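PDB 7BOR: probable enoyl-CoA hydratase/isomerase from Pseudomonas aeruginosa, which binds coenzyme A and, as a member of the crotonase family, probably acts on enoyl-CoA thioesters, perhaps as a delta(3)-delta(2)-enoyl-CoA isomerase. Local coordinates for residues L14-D19 against A36-E41; V48-I53 against D190-F195; D68-P73 against E237-L242; G82-A87 against P136-S141; S86-F91 against T108-H113. All blocks are in the same frame, centred on the assembly; numbering follows the deposited sequence.

Overall arrangement
Contacts 1, 4 and 5 make up the buried interior: contact 1 lays helix 29-44 on the six-stranded sheet, while contacts 4 and 5 share helix 80-90, which also packs on helix 29-44. Contact 2 uses strand 50-54, the sheet neighbour of the strand in contact 1, but meets helix 182-196 at a partly exposed place, its centre about 17 Å from the centre of the chain. Contact 3, its centre about 21 Å from that point, joins two helices beside the coenzyme A site. Apolar packing runs through all five; contact 4 adds a sulfur-aromatic interaction, contact 5 an imidazole and a bridging water, and contact 2 a guanidinium close to a helix carbonyl.

Contact 1: L14-D19 against A36-E41; sequences LTLRLD and AEALLE
Leu16 and Ala38 carry this contact, meeting where strand 13-18 passes over helix 29-44. The methyl of Ala38 points toward the strand and touches CD2 of Leu16, with 3.6 Å between Ala38 CB and Leu16 CD2. Because one partner is so short, the leucine can reach down close to the helix backbone at this point, and Leu16 CA and Ala38 CA lie 8.0 Å apart. The other branch of the same leucine is used as well: Leu16 CD1 lies 4.0 Å from Leu39 CD2, the two chains running at a slant to one another. Leu16 thus straddles two consecutive helix residues, one methyl on each, a placement set by a CG that stands anti to the carbonyl carbon (chi1 -51°).

Leu14, two residues earlier and on the same side of the strand, turns its CG the other way, anti to the backbone N (chi1 178°). Its CD2 comes within 3.9 Å of the Ala38 carbonyl O and its side chain also rests on Ala42, one helical turn further on. Leu39 also packs on Phe84 and Ala87 of helix 80-90, so it links the strand to a second helix.

The axes of the strand and helix segments are 10.2 Å apart and nearly antiparallel, at 175°. Strand 13-18, helix 29-44 and the parallel strand 50-54 form a beta-alpha-beta unit, and this is its first strand-helix interface, a building block of the crotonase fold.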
# COMPACT_ATOMS: atom_id res chain seq x y z
N LEU A 14 -7.37 14.91 -2.82
CA LEU A 14 -6.26 14.62 -3.73
C LEU A 14 -6.29 13.14 -4.09
O LEU A 14 -6.33 12.29 -3.21
CB LEU A 14 -4.92 14.98 -3.08
CG LEU A 14 -3.72 14.65 -3.98
CD1 LEU A 14 -3.78 15.41 -5.32
CD2 LEU A 14 -2.45 14.95 -3.24
N THR A 15 -6.27 12.85 -5.39
CA THR A 15 -6.33 11.49 -5.89
C THR A 15 -5.02 11.11 -6.58
O THR A 15 -4.66 11.72 -7.60
CB THR A 15 -7.49 11.33 -6.87
OG1 THR A 15 -8.72 11.55 -6.17
CG2 THR A 15 -7.49 9.94 -7.48
N LEU A 16 -4.33 10.09 -6.04
CA LEU A 16 -3.15 9.49 -6.67
C LEU A 16 -3.58 8.26 -7.46
O LEU A 16 -4.04 7.26 -6.87
CB LEU A 16 -2.10 9.14 -5.63
CG LEU A 16 -1.73 10.27 -4.67
CD1 LEU A 16 -0.70 9.80 -3.64
CD2 LEU A 16 -1.23 11.50 -5.43
N ARG A 17 -3.46 8.31 -8.78
CA ARG A 17 -3.98 7.29 -9.66
C ARG A 17 -2.81 6.64 -10.39
O ARG A 17 -2.26 7.21 -11.33
CB ARG A 17 -5.01 7.88 -10.63
CG ARG A 17 -5.34 7.03 -11.91
CD ARG A 17 -6.74 6.38 -11.89
NE ARG A 17 -7.17 5.81 -13.19
CZ ARG A 17 -6.56 4.80 -13.83
NH1 ARG A 17 -5.46 4.24 -13.35
NH2 ARG A 17 -7.05 4.33 -14.98
N LEU A 18 -2.46 5.42 -9.99
CA LEU A 18 -1.45 4.62 -10.68
C LEU A 18 -1.86 4.36 -12.12
O LEU A 18 -2.90 3.76 -12.39
CB LEU A 18 -1.27 3.30 -9.92
CG LEU A 18 -0.37 3.28 -8.67
CD1 LEU A 18 -0.55 4.40 -7.69
CD2 LEU A 18 -0.48 1.92 -7.92
N ASP A 19 -1.04 4.80 -13.08
CA ASP A 19 -1.37 4.65 -14.50
C ASP A 19 -0.20 4.02 -15.26
O ASP A 19 0.56 4.71 -15.94
CB ASP A 19 -1.79 6.02 -15.13
CG ASP A 19 -2.73 5.86 -16.36
OD1 ASP A 19 -3.01 4.71 -16.79
OD2 ASP A 19 -3.20 6.90 -16.87
N ALA A 36 5.58 9.89 -3.03
CA ALA A 36 6.11 10.41 -1.78
C ALA A 36 6.02 11.93 -1.73
O ALA A 36 5.68 12.51 -0.68
CB ALA A 36 7.55 9.95 -1.58
N GLU A 37 6.33 12.62 -2.83
CA GLU A 37 6.28 14.07 -2.78
C GLU A 37 4.83 14.57 -2.84
O GLU A 37 4.49 15.56 -2.17
CB GLU A 37 7.14 14.68 -3.91
CG GLU A 37 6.81 14.24 -5.32
CD GLU A 37 7.47 15.10 -6.40
OE1 GLU A 37 7.18 16.32 -6.47
OE2 GLU A 37 8.28 14.56 -7.19
N ALA A 38 3.97 13.87 -3.58
CA ALA A 38 2.56 14.24 -3.62
C ALA A 38 1.94 14.16 -2.22
O ALA A 38 1.18 15.07 -1.81
CB ALA A 38 1.79 13.35 -4.59
N LEU A 39 2.25 13.09 -1.48
CA LEU A 39 1.83 13.02 -0.08
C LEU A 39 2.42 14.17 0.75
O LEU A 39 1.71 14.81 1.54
CB LEU A 39 2.23 11.66 0.52
CG LEU A 39 1.52 10.40 -0.00
CD1 LEU A 39 2.09 9.13 0.65
CD2 LEU A 39 -0.01 10.46 0.22
N LEU A 40 3.72 14.42 0.62
CA LEU A 40 4.36 15.38 1.53
C LEU A 40 3.91 16.81 1.25
O LEU A 40 3.88 17.64 2.17
CB LEU A 40 5.88 15.28 1.43
CG LEU A 40 6.41 14.01 2.09
CD1 LEU A 40 7.84 13.74 1.71
CD2 LEU A 40 6.28 14.09 3.60
N GLU A 41 3.56 17.13 0.01
CA GLU A 41 3.02 18.44 -0.30
C GLU A 41 1.61 18.55 0.29
O GLU A 41 1.38 19.33 1.23
CB GLU A 41 3.03 18.64 -1.82
CG GLU A 41 2.46 19.97 -2.35
CD GLU A 41 2.39 20.01 -3.90
OE1 GLU A 41 3.38 19.60 -4.57
OE2 GLU A 41 1.35 20.45 -4.46

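Contact 2: V48-I53 against D190-F195; sequences VRVVLI and DAARRF
Ala192 is the first residue of 190-195 to meet Val50, one position after Ala191, whose methyl rests on Ile96 of the next strand. The Ala192 side chain points at the sheet and its CB lies 3.8 Å from Val50 CG1. With Val50 CA and Ala192 CA 6.2 Å apart, this is where helix and strand backbones come closest, a spacing that the small alanine permits. Its methyl also touches Leu13 and Ile96, so it sits over three neighbouring strands at once.

One turn later comes Phe195, which meets the second branch of the same valine: Val50 CG2 is 3.6 Å from Phe195 CB. Val50 has CG1 anti to its backbone N (chi1 -179°), which splays the two methyls so that one serves Ala192 and the other Phe195. The valine and phenylalanine side chains run at about a right angle, and the ring lies obliquely to CG2 and packs on Pro94.

At the end of the segment the Phe195 carbonyl faces the guanidinium of Arg49, whose chain bends at chi2 and chi3 to bring it near. Arg49 NH1 is 3.0 Å from Phe195 O, an oblique approach, and NH1 has its hydrogen-bond partner in the carbonyl of Leu198, just beyond the helix. The positive group near carbonyls at the end of helix 182-196 would probably be favoured by the helix dipole.

Val51 lies on the other face, where Leu14 meets helix 29-44. Helix 182-196 covers this one: a helix packed on the sheet of the crotonase fold, a spiral of beta-beta-alpha units.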
# COMPACT_ATOMS: atom_id res chain seq x y z
N VAL A 48 -6.05 20.56 1.03
CA VAL A 48 -6.25 19.12 0.89
C VAL A 48 -6.67 18.54 2.23
O VAL A 48 -5.98 18.70 3.25
CB VAL A 48 -5.00 18.41 0.33
CG1 VAL A 48 -5.33 16.95 0.10
CG2 VAL A 48 -4.58 19.03 -0.98
N ARG A 49 -7.82 17.86 2.21
CA ARG A 49 -8.45 17.23 3.36
C ARG A 49 -8.31 15.71 3.35
O ARG A 49 -8.19 15.11 4.42
CB ARG A 49 -9.95 17.60 3.38
CG ARG A 49 -10.18 19.10 3.63
CD ARG A 49 -11.09 19.32 4.85
NE ARG A 49 -10.89 18.29 5.87
CZ ARG A 49 -11.86 17.79 6.63
NH1 ARG A 49 -13.10 18.24 6.50
NH2 ARG A 49 -11.59 16.83 7.53
N VAL A 50 -8.29 15.10 2.17
CA VAL A 50 -8.30 13.64 2.04
C VAL A 50 -7.49 13.24 0.81
O VAL A 50 -7.58 13.89 -0.24
CB VAL A 50 -9.75 13.11 1.95
CG1 VAL A 50 -9.77 11.60 1.84
CG2 VAL A 50 -10.57 13.57 3.16
N VAL A 51 -6.75 12.14 0.93
CA VAL A 51 -6.10 11.52 -0.22
C VAL A 51 -6.78 10.20 -0.54
O VAL A 51 -7.05 9.39 0.36
CB VAL A 51 -4.59 11.32 0.03
CG1 VAL A 51 -3.98 10.40 -1.05
CG2 VAL A 51 -3.88 12.69 0.07
N LEU A 52 -6.98 9.95 -1.83
CA LEU A 52 -7.44 8.68 -2.35
C LEU A 52 -6.36 8.04 -3.22
O LEU A 52 -5.79 8.70 -4.11
CB LEU A 52 -8.72 8.91 -3.14
CG LEU A 52 -9.56 7.70 -3.47
CD1 LEU A 52 -11.01 8.16 -3.47
CD2 LEU A 52 -9.11 7.20 -4.79
N ILE A 53 -6.11 6.75 -3.01
CA ILE A 53 -5.15 6.01 -3.84
C ILE A 53 -5.88 4.93 -4.60
O ILE A 53 -6.62 4.14 -4.01
CB ILE A 53 -4.03 5.37 -3.00
CG1 ILE A 53 -3.29 6.41 -2.20
CG2 ILE A 53 -2.98 4.71 -3.89
CD1 ILE A 53 -2.26 5.82 -1.26
N ASP A 190 -17.18 8.75 -1.99
CA ASP A 190 -18.23 9.17 -1.05
C ASP A 190 -17.72 9.17 0.37
O ASP A 190 -18.03 10.09 1.15
CB ASP A 190 -19.45 8.25 -1.18
CG ASP A 190 -20.25 8.53 -2.45
OD1 ASP A 190 -20.20 9.66 -2.94
OD2 ASP A 190 -20.93 7.64 -2.94
N ALA A 191 -16.92 8.17 0.73
CA ALA A 191 -16.27 8.19 2.03
C ALA A 191 -15.43 9.43 2.20
O ALA A 191 -15.43 10.04 3.27
CB ALA A 191 -15.43 6.93 2.22
N ALA A 192 -14.65 9.81 1.17
CA ALA A 192 -13.87 11.04 1.25
C ALA A 192 -14.78 12.23 1.50
O ALA A 192 -14.49 13.08 2.35
CB ALA A 192 -13.06 11.26 -0.04
N ARG A 193 -15.92 12.28 0.81
CA ARG A 193 -16.87 13.37 1.00
C ARG A 193 -17.43 13.39 2.42
O ARG A 193 -17.73 14.47 2.95
CB ARG A 193 -17.99 13.26 -0.06
CG ARG A 193 -17.51 13.39 -1.51
CD ARG A 193 -18.67 13.29 -2.58
NE ARG A 193 -18.17 13.20 -3.97
CZ ARG A 193 -18.31 12.14 -4.78
NH1 ARG A 193 -17.83 12.16 -6.04
NH2 ARG A 193 -18.93 11.04 -4.36
N ARG A 194 -17.53 12.24 3.08
CA ARG A 194 -17.99 12.24 4.46
C ARG A 194 -16.98 12.94 5.35
O ARG A 194 -17.36 13.66 6.29
CB ARG A 194 -18.24 10.82 4.96
CG ARG A 194 -19.26 10.02 4.17
CD ARG A 194 -19.45 8.60 4.79
NE ARG A 194 -19.71 8.66 6.24
CZ ARG A 194 -20.08 7.61 6.97
NH1 ARG A 194 -20.21 6.42 6.40
NH2 ARG A 194 -20.31 7.74 8.28
N PHE A 195 -15.67 12.72 5.09
CA PHE A 195 -14.63 13.34 5.90
C PHE A 195 -14.70 14.85 5.78
O PHE A 195 -14.52 15.58 6.76
CB PHE A 195 -13.22 12.85 5.48
CG PHE A 195 -12.76 11.57 6.17
CD1 PHE A 195 -12.68 11.48 7.56
CD2 PHE A 195 -12.45 10.42 5.41
CE1 PHE A 195 -12.28 10.26 8.19
CE2 PHE A 195 -12.05 9.23 6.02
CZ PHE A 195 -11.98 9.14 7.40

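Contact 3: D68-P73 against E237-L242; sequences DFLEQP and EAIEAL
Leu70 and Leu242 interlock where helix 66-71 packs on helix 236-245 at the coenzyme A side of this crotonase fold. The bump on one side is the forked end of Leu70. It enters the hollow on the other helix bounded by the backbone of Ile239 and the base of Leu242, residues one turn apart: Leu70 CD2 lies 3.9 Å from Ile239 O and 3.7 Å from Leu242 CB. Its other methyl, CD1, settles against the Leu242 carbonyl carbon.

The fit is reciprocal. The two leucines lie alongside, pointing opposite ways, and Leu242, its CG anti to the carbonyl carbon (chi1 -84°), pushes CD1 into the dip between Phe69 CB and Leu70 CD2. Ile239 adds a loose contact, Leu70 CD2 to Ile239 CG2 4.4 Å, and Leu233 of helix 200-233 packs on both Phe69 and Leu242.

The site is close by. Ile66, which contacts coenzyme A, begins helix 66-71 and lies next to Leu242, while Phe69 packs on Asn64 and on the ligand itself; Arg248, another coenzyme A contact, follows helix 236-245. Leu242 CD1 ends 4.0 Å from Phe69 CB, approaching the phenylalanine ring obliquely.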
# COMPACT_ATOMS: atom_id res chain seq x y z
N ASP A 68 13.44 -3.40 -11.31
CA ASP A 68 14.10 -2.48 -10.40
C ASP A 68 14.76 -3.25 -9.27
O ASP A 68 15.89 -2.94 -8.88
CB ASP A 68 13.10 -1.47 -9.86
CG ASP A 68 12.77 -0.37 -10.86
OD1 ASP A 68 12.64 -0.68 -12.08
OD2 ASP A 68 12.62 0.78 -10.40
N PHE A 69 14.07 -4.27 -8.75
CA PHE A 69 14.62 -5.06 -7.65
C PHE A 69 15.89 -5.79 -8.07
O PHE A 69 16.84 -5.91 -7.28
CB PHE A 69 13.59 -6.08 -7.15
CG PHE A 69 12.79 -5.60 -5.99
CD1 PHE A 69 13.06 -4.38 -5.38
CD2 PHE A 69 11.75 -6.38 -5.49
CE1 PHE A 69 12.34 -3.93 -4.30
CE2 PHE A 69 11.01 -5.93 -4.43
CZ PHE A 69 11.31 -4.71 -3.82
N LEU A 70 15.91 -6.28 -9.30
CA LEU A 70 17.01 -7.09 -9.80
C LEU A 70 18.20 -6.22 -10.22
O LEU A 70 19.34 -6.57 -9.92
CB LEU A 70 16.53 -7.92 -10.98
CG LEU A 70 15.74 -9.17 -10.58
CD1 LEU A 70 14.97 -9.74 -11.79
CD2 LEU A 70 16.66 -10.24 -9.96
N GLU A 71 17.95 -5.10 -10.91
CA GLU A 71 19.03 -4.30 -11.47
C GLU A 71 19.68 -3.41 -10.43
O GLU A 71 20.88 -3.13 -10.52
CB GLU A 71 18.52 -3.40 -12.60
CG GLU A 71 18.26 -4.12 -13.90
CD GLU A 71 17.71 -3.19 -14.96
OE1 GLU A 71 17.61 -1.97 -14.69
OE2 GLU A 71 17.42 -3.69 -16.06
N GLN A 72 18.91 -2.94 -9.45
CA GLN A 72 19.38 -1.95 -8.49
C GLN A 72 18.70 -2.21 -7.17
O GLN A 72 17.74 -1.50 -6.77
CB GLN A 72 19.12 -0.53 -9.01
CG GLN A 72 19.40 0.63 -8.06
CD GLN A 72 19.26 1.98 -8.76
OE1 GLN A 72 19.36 2.07 -9.99
NE2 GLN A 72 19.03 3.04 -7.98
N PRO A 73 19.12 -3.22 -6.41
CA PRO A 73 18.50 -3.55 -5.13
C PRO A 73 18.56 -2.36 -4.17
O PRO A 73 19.64 -1.97 -3.71
CB PRO A 73 19.33 -4.72 -4.59
CG PRO A 73 20.06 -5.27 -5.77
CD PRO A 73 20.29 -4.10 -6.69
N GLU A 237 19.12 -16.67 -3.33
CA GLU A 237 17.77 -17.24 -3.23
C GLU A 237 16.73 -16.35 -3.93
O GLU A 237 15.90 -16.79 -4.77
CB GLU A 237 17.41 -17.47 -1.76
CG GLU A 237 17.46 -18.88 -1.33
CD GLU A 237 17.18 -18.97 0.15
OE1 GLU A 237 16.98 -17.88 0.81
OE2 GLU A 237 17.15 -20.13 0.70
N ALA A 238 16.67 -15.10 -3.48
CA ALA A 238 15.78 -14.13 -4.08
C ALA A 238 16.17 -13.79 -5.52
O ALA A 238 15.31 -13.73 -6.39
CB ALA A 238 15.72 -12.87 -3.24
N ILE A 239 17.44 -13.53 -5.81
CA ILE A 239 17.78 -13.24 -7.20
C ILE A 239 17.25 -14.34 -8.11
O ILE A 239 16.67 -14.06 -9.17
CB ILE A 239 19.31 -13.04 -7.34
CG1 ILE A 239 19.69 -11.68 -6.75
CG2 ILE A 239 19.74 -13.17 -8.78
CD1 ILE A 239 21.24 -11.50 -6.43
N GLU A 240 17.37 -15.60 -7.70
CA GLU A 240 16.89 -16.72 -8.52
C GLU A 240 15.36 -16.68 -8.67
O GLU A 240 14.84 -16.75 -9.79
CB GLU A 240 17.32 -18.07 -7.94
CG GLU A 240 16.83 -19.30 -8.76
CD GLU A 240 16.76 -20.61 -7.94
OE1 GLU A 240 16.97 -20.55 -6.71
OE2 GLU A 240 16.50 -21.69 -8.55
N ALA A 241 14.63 -16.59 -7.56
CA ALA A 241 13.16 -16.54 -7.62
C ALA A 241 12.66 -15.33 -8.40
O ALA A 241 11.63 -15.41 -9.08
CB ALA A 241 12.57 -16.53 -6.20
N LEU A 242 13.36 -14.20 -8.29
CA LEU A 242 12.91 -12.97 -8.93
C LEU A 242 13.06 -13.03 -10.44
O LEU A 242 12.14 -12.65 -11.19
CB LEU A 242 13.71 -11.78 -8.36
CG LEU A 242 13.25 -11.16 -7.05
CD1 LEU A 242 14.18 -9.98 -6.62
CD2 LEU A 242 11.80 -10.74 -7.20

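Contact 4: G82-A87 against P136-S141; sequences GRFMSA and PEFGSS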
# COMPACT_ATOMS: atom_id res chain seq x y z
N GLY A 82 11.46 3.46 0.20
CA GLY A 82 11.50 3.82 1.60
C GLY A 82 10.89 5.17 1.88
O GLY A 82 10.25 5.37 2.92
N ARG A 83 11.07 6.13 0.97
CA ARG A 83 10.49 7.46 1.16
C ARG A 83 8.98 7.42 0.96
O ARG A 83 8.24 8.12 1.67
CB ARG A 83 11.14 8.47 0.20
CG ARG A 83 12.58 8.82 0.60
CD ARG A 83 13.24 9.92 -0.28
NE ARG A 83 13.60 9.50 -1.62
CZ ARG A 83 14.74 8.88 -1.93
NH1 ARG A 83 15.59 8.60 -0.97
NH2 ARG A 83 15.02 8.56 -3.19
N PHE A 84 8.50 6.59 0.01
CA PHE A 84 7.06 6.41 -0.10
C PHE A 84 6.49 5.79 1.17
O PHE A 84 5.50 6.28 1.72
CB PHE A 84 6.68 5.56 -1.30
CG PHE A 84 5.26 5.10 -1.24
CD1 PHE A 84 4.22 6.02 -1.37
CD2 PHE A 84 4.95 3.76 -1.03
CE1 PHE A 84 2.90 5.62 -1.30
CE2 PHE A 84 3.61 3.32 -0.98
CZ PHE A 84 2.59 4.26 -1.11
N MET A 85 7.15 4.75 1.69
CA MET A 85 6.65 4.10 2.91
C MET A 85 6.57 5.08 4.07
O MET A 85 5.58 5.11 4.82
CB MET A 85 7.54 2.92 3.31
CG MET A 85 7.35 1.66 2.46
SD MET A 85 8.39 0.29 3.05
CE MET A 85 9.48 0.21 1.70
N SER A 86 7.64 5.86 4.26
CA SER A 86 7.69 6.79 5.38
C SER A 86 6.63 7.84 5.22
O SER A 86 5.95 8.21 6.18
CB SER A 86 9.08 7.47 5.45
OG SER A 86 9.40 7.90 6.77
N ALA A 87 6.50 8.36 4.00
CA ALA A 87 5.50 9.39 3.73
C ALA A 87 4.07 8.90 4.03
O ALA A 87 3.30 9.58 4.72
CB ALA A 87 5.61 9.87 2.28
N PRO A 136 8.72 -10.28 4.97
CA PRO A 136 7.69 -9.25 5.08
C PRO A 136 8.25 -7.84 5.10
O PRO A 136 9.36 -7.58 5.59
CB PRO A 136 6.98 -9.57 6.40
CG PRO A 136 7.35 -11.00 6.71
CD PRO A 136 8.74 -11.19 6.11
N GLU A 137 7.41 -6.90 4.67
CA GLU A 137 7.79 -5.51 4.46
C GLU A 137 6.64 -4.62 4.91
O GLU A 137 5.53 -5.10 5.23
CB GLU A 137 8.24 -5.40 2.98
CG GLU A 137 7.85 -4.23 2.25
CD GLU A 137 6.45 -4.31 1.76
OE1 GLU A 137 5.61 -4.97 2.41
OE2 GLU A 137 6.21 -3.66 0.73
N PHE A 138 6.96 -3.32 5.05
CA PHE A 138 6.03 -2.24 5.44
C PHE A 138 5.34 -2.52 6.80
O PHE A 138 4.23 -2.04 7.07
CB PHE A 138 5.03 -2.00 4.30
CG PHE A 138 4.59 -0.54 4.14
CD1 PHE A 138 4.85 0.41 5.11
CD2 PHE A 138 3.91 -0.14 3.01
CE1 PHE A 138 4.44 1.70 4.96
CE2 PHE A 138 3.51 1.16 2.86
CZ PHE A 138 3.75 2.05 3.81
N GLY A 139 6.01 -3.20 7.71
CA GLY A 139 5.46 -3.45 9.02
C GLY A 139 4.41 -4.55 9.12
O GLY A 139 3.85 -4.78 10.21
N SER A 140 4.18 -5.27 8.03
CA SER A 140 3.20 -6.34 8.01
C SER A 140 3.55 -7.45 8.97
O SER A 140 2.65 -8.16 9.40
CB SER A 140 3.09 -6.88 6.60
OG SER A 140 4.32 -7.42 6.13
N SER A 141 4.84 -7.64 9.30
CA SER A 141 5.22 -8.65 10.28
C SER A 141 4.77 -8.28 11.67
O SER A 141 4.63 -9.14 12.54
CB SER A 141 6.75 -8.87 10.29
OG SER A 141 7.42 -7.72 10.74
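The dominant interaction is that of Met85 with the ring of Phe138. The thioether chain lies over one face: Met85 CG, anti to the carbonyl carbon (chi1 -76°), comes over the ring centre, 3.6 Å from the Phe138 centroid and only 2° off the ring normal, a CH-pi contact. Further along, Met85 SD makes a Met-aromatic contact 4.3 Å from that centroid, 24° off the normal. Met85 CB is over the same face, 3.7 Å from Phe138 CE1.

Apolar contact continues at Phe138 CE2, which approaches Phe84 CE2 obliquely at 4.4 Å.

Polar bonds shape the loop that presents the phenylalanine. Residues 137-140 form a type I' turn, and Glu137 O is gripped twice by Ser140, through its backbone N and through OG. Ser140 OG donates to Glu137 O at 2.8 Å on a carbonyl lone pair, in the carbonyl plane. Gly139, at the N-cap of helix 140-148, gives its N-H to Glu225, whose other carboxylate oxygen pairs with Ser141 OG.

Phe138 is thus wedged between helix 80-90 and helix 106-109, where Ile106 touches its ring and Thr109 bonds to Glu137 OE1, while helix 200-233 meets the turn through Glu225 and Phe229.

Contact 5: S86-F91 against T108-H113; sequences SALLEF and TTLLLH
The imidazole of His113 is the flat group here, and Leu89 comes against it obliquely: Leu89 CD1 lies 3.5 Å from His113 ND1 and 3.9 Å from His113 CE1. Phe138 stacks its ring with the same imidazole and also accepts a hydrogen bond from NE2 at its backbone carbonyl, which fixes the rotation of the histidine. Leu218 of helix 200-233 and Ile143 add to the cover.

Beside it, Leu88 reaches across to the 3-10 turn of 110-113. Its CG is set anti to the backbone N (chi1 -176°), carrying CD2 to 4.0 Å from Leu110 CB, the two side chains at about a right angle. Leu88 CG also lies 4.1 Å from His113 CB.

Between the backbones sits a water, 2.8 Å from Leu88 O and 2.9 Å from His113 O, within hydrogen-bonding distance of both carbonyls, with further acceptors competing for its protons.

Leu89 continues on to Ile215 and Ile222, while Leu88 faces Leu39 of helix 29-44. The arrangement ties the end of helix 80-90, just before strand 95-99, to the turn leading from helix 106-109 into the parallel strand 116-120: part of the central hydrophobic core of the crotonase fold.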
# COMPACT_ATOMS: atom_id res chain seq x y z
N SER A 86 7.64 5.86 4.26
CA SER A 86 7.69 6.79 5.38
C SER A 86 6.63 7.84 5.22
O SER A 86 5.95 8.21 6.18
CB SER A 86 9.08 7.47 5.45
OG SER A 86 9.40 7.90 6.77
N ALA A 87 6.50 8.36 4.00
CA ALA A 87 5.50 9.39 3.73
C ALA A 87 4.07 8.90 4.03
O ALA A 87 3.30 9.58 4.72
CB ALA A 87 5.61 9.87 2.28
N LEU A 88 3.68 7.73 3.52
CA LEU A 88 2.33 7.24 3.82
C LEU A 88 2.17 6.95 5.31
O LEU A 88 1.23 7.41 5.97
CB LEU A 88 2.05 6.02 2.99
CG LEU A 88 0.65 5.40 3.09
CD1 LEU A 88 -0.39 6.34 2.63
CD2 LEU A 88 0.70 4.13 2.24
N LEU A 89 3.12 6.22 5.88
CA LEU A 89 3.05 5.92 7.31
C LEU A 89 2.83 7.18 8.14
O LEU A 89 2.01 7.20 9.08
CB LEU A 89 4.33 5.20 7.71
CG LEU A 89 4.54 4.95 9.19
CD1 LEU A 89 3.50 3.91 9.68
CD2 LEU A 89 5.94 4.48 9.40
N GLU A 90 3.54 8.25 7.81
CA GLU A 90 3.47 9.46 8.62
C GLU A 90 2.40 10.43 8.11
O GLU A 90 2.23 11.50 8.69
CB GLU A 90 4.85 10.15 8.66
CG GLU A 90 6.00 9.19 8.99
CD GLU A 90 6.15 8.97 10.49
OE1 GLU A 90 5.36 9.58 11.23
OE2 GLU A 90 7.05 8.22 10.94
N PHE A 91 1.69 10.09 7.03
CA PHE A 91 0.69 11.01 6.50
C PHE A 91 -0.35 11.30 7.58
O PHE A 91 -0.94 10.36 8.13
CB PHE A 91 0.04 10.44 5.28
CG PHE A 91 -0.72 11.43 4.49
CD1 PHE A 91 -0.08 12.38 3.74
CD2 PHE A 91 -2.08 11.38 4.45
CE1 PHE A 91 -0.82 13.25 2.97
CE2 PHE A 91 -2.80 12.23 3.69
CZ PHE A 91 -2.18 13.17 2.96
N THR A 108 -0.72 -4.86 -1.20
CA THR A 108 -1.50 -5.19 -0.02
C THR A 108 -0.97 -4.49 1.21
O THR A 108 -1.75 -3.91 1.97
CB THR A 108 -1.50 -6.71 0.19
OG1 THR A 108 -2.30 -7.29 -0.84
CG2 THR A 108 -2.05 -7.09 1.57
N THR A 109 0.36 -4.49 1.43
CA THR A 109 0.81 -3.97 2.71
C THR A 109 0.53 -2.47 2.85
O THR A 109 0.42 -1.99 3.97
CB THR A 109 2.31 -4.27 2.97
OG1 THR A 109 3.12 -3.64 1.99
CG2 THR A 109 2.56 -5.75 2.98
N LEU A 110 0.49 -1.71 1.76
CA LEU A 110 0.28 -0.28 1.96
C LEU A 110 -1.12 -0.01 2.48
O LEU A 110 -1.36 0.99 3.18
CB LEU A 110 0.53 0.48 0.67
CG LEU A 110 -0.48 0.38 -0.47
CD1 LEU A 110 -1.60 1.45 -0.27
CD2 LEU A 110 0.24 0.51 -1.82
N LEU A 111 -2.05 -0.92 2.17
CA LEU A 111 -3.41 -0.84 2.68
C LEU A 111 -3.44 -0.89 4.20
O LEU A 111 -4.38 -0.39 4.82
CB LEU A 111 -4.22 -2.01 2.10
CG LEU A 111 -4.24 -2.22 0.58
CD1 LEU A 111 -5.07 -3.41 0.17
CD2 LEU A 111 -4.73 -0.93 -0.06
N LEU A 112 -2.42 -1.51 4.81
CA LEU A 112 -2.35 -1.52 6.27
C LEU A 112 -2.08 -0.13 6.86
O LEU A 112 -2.23 0.02 8.07
CB LEU A 112 -1.27 -2.50 6.73
CG LEU A 112 -1.47 -3.90 6.18
CD1 LEU A 112 -0.27 -4.78 6.52
CD2 LEU A 112 -2.78 -4.57 6.75
N HIS A 113 -1.75 0.87 6.05
CA HIS A 113 -1.52 2.23 6.53
C HIS A 113 -2.59 3.21 6.04
O HIS A 113 -2.47 4.43 6.25
CB HIS A 113 -0.11 2.69 6.11
CG HIS A 113 0.93 1.71 6.52
ND1 HIS A 113 1.53 1.74 7.76
CD2 HIS A 113 1.40 0.59 5.90
CE1 HIS A 113 2.32 0.69 7.89
NE2 HIS A 113 2.27 -0.01 6.77
O HOH W 1 -1.39 7.03 6.83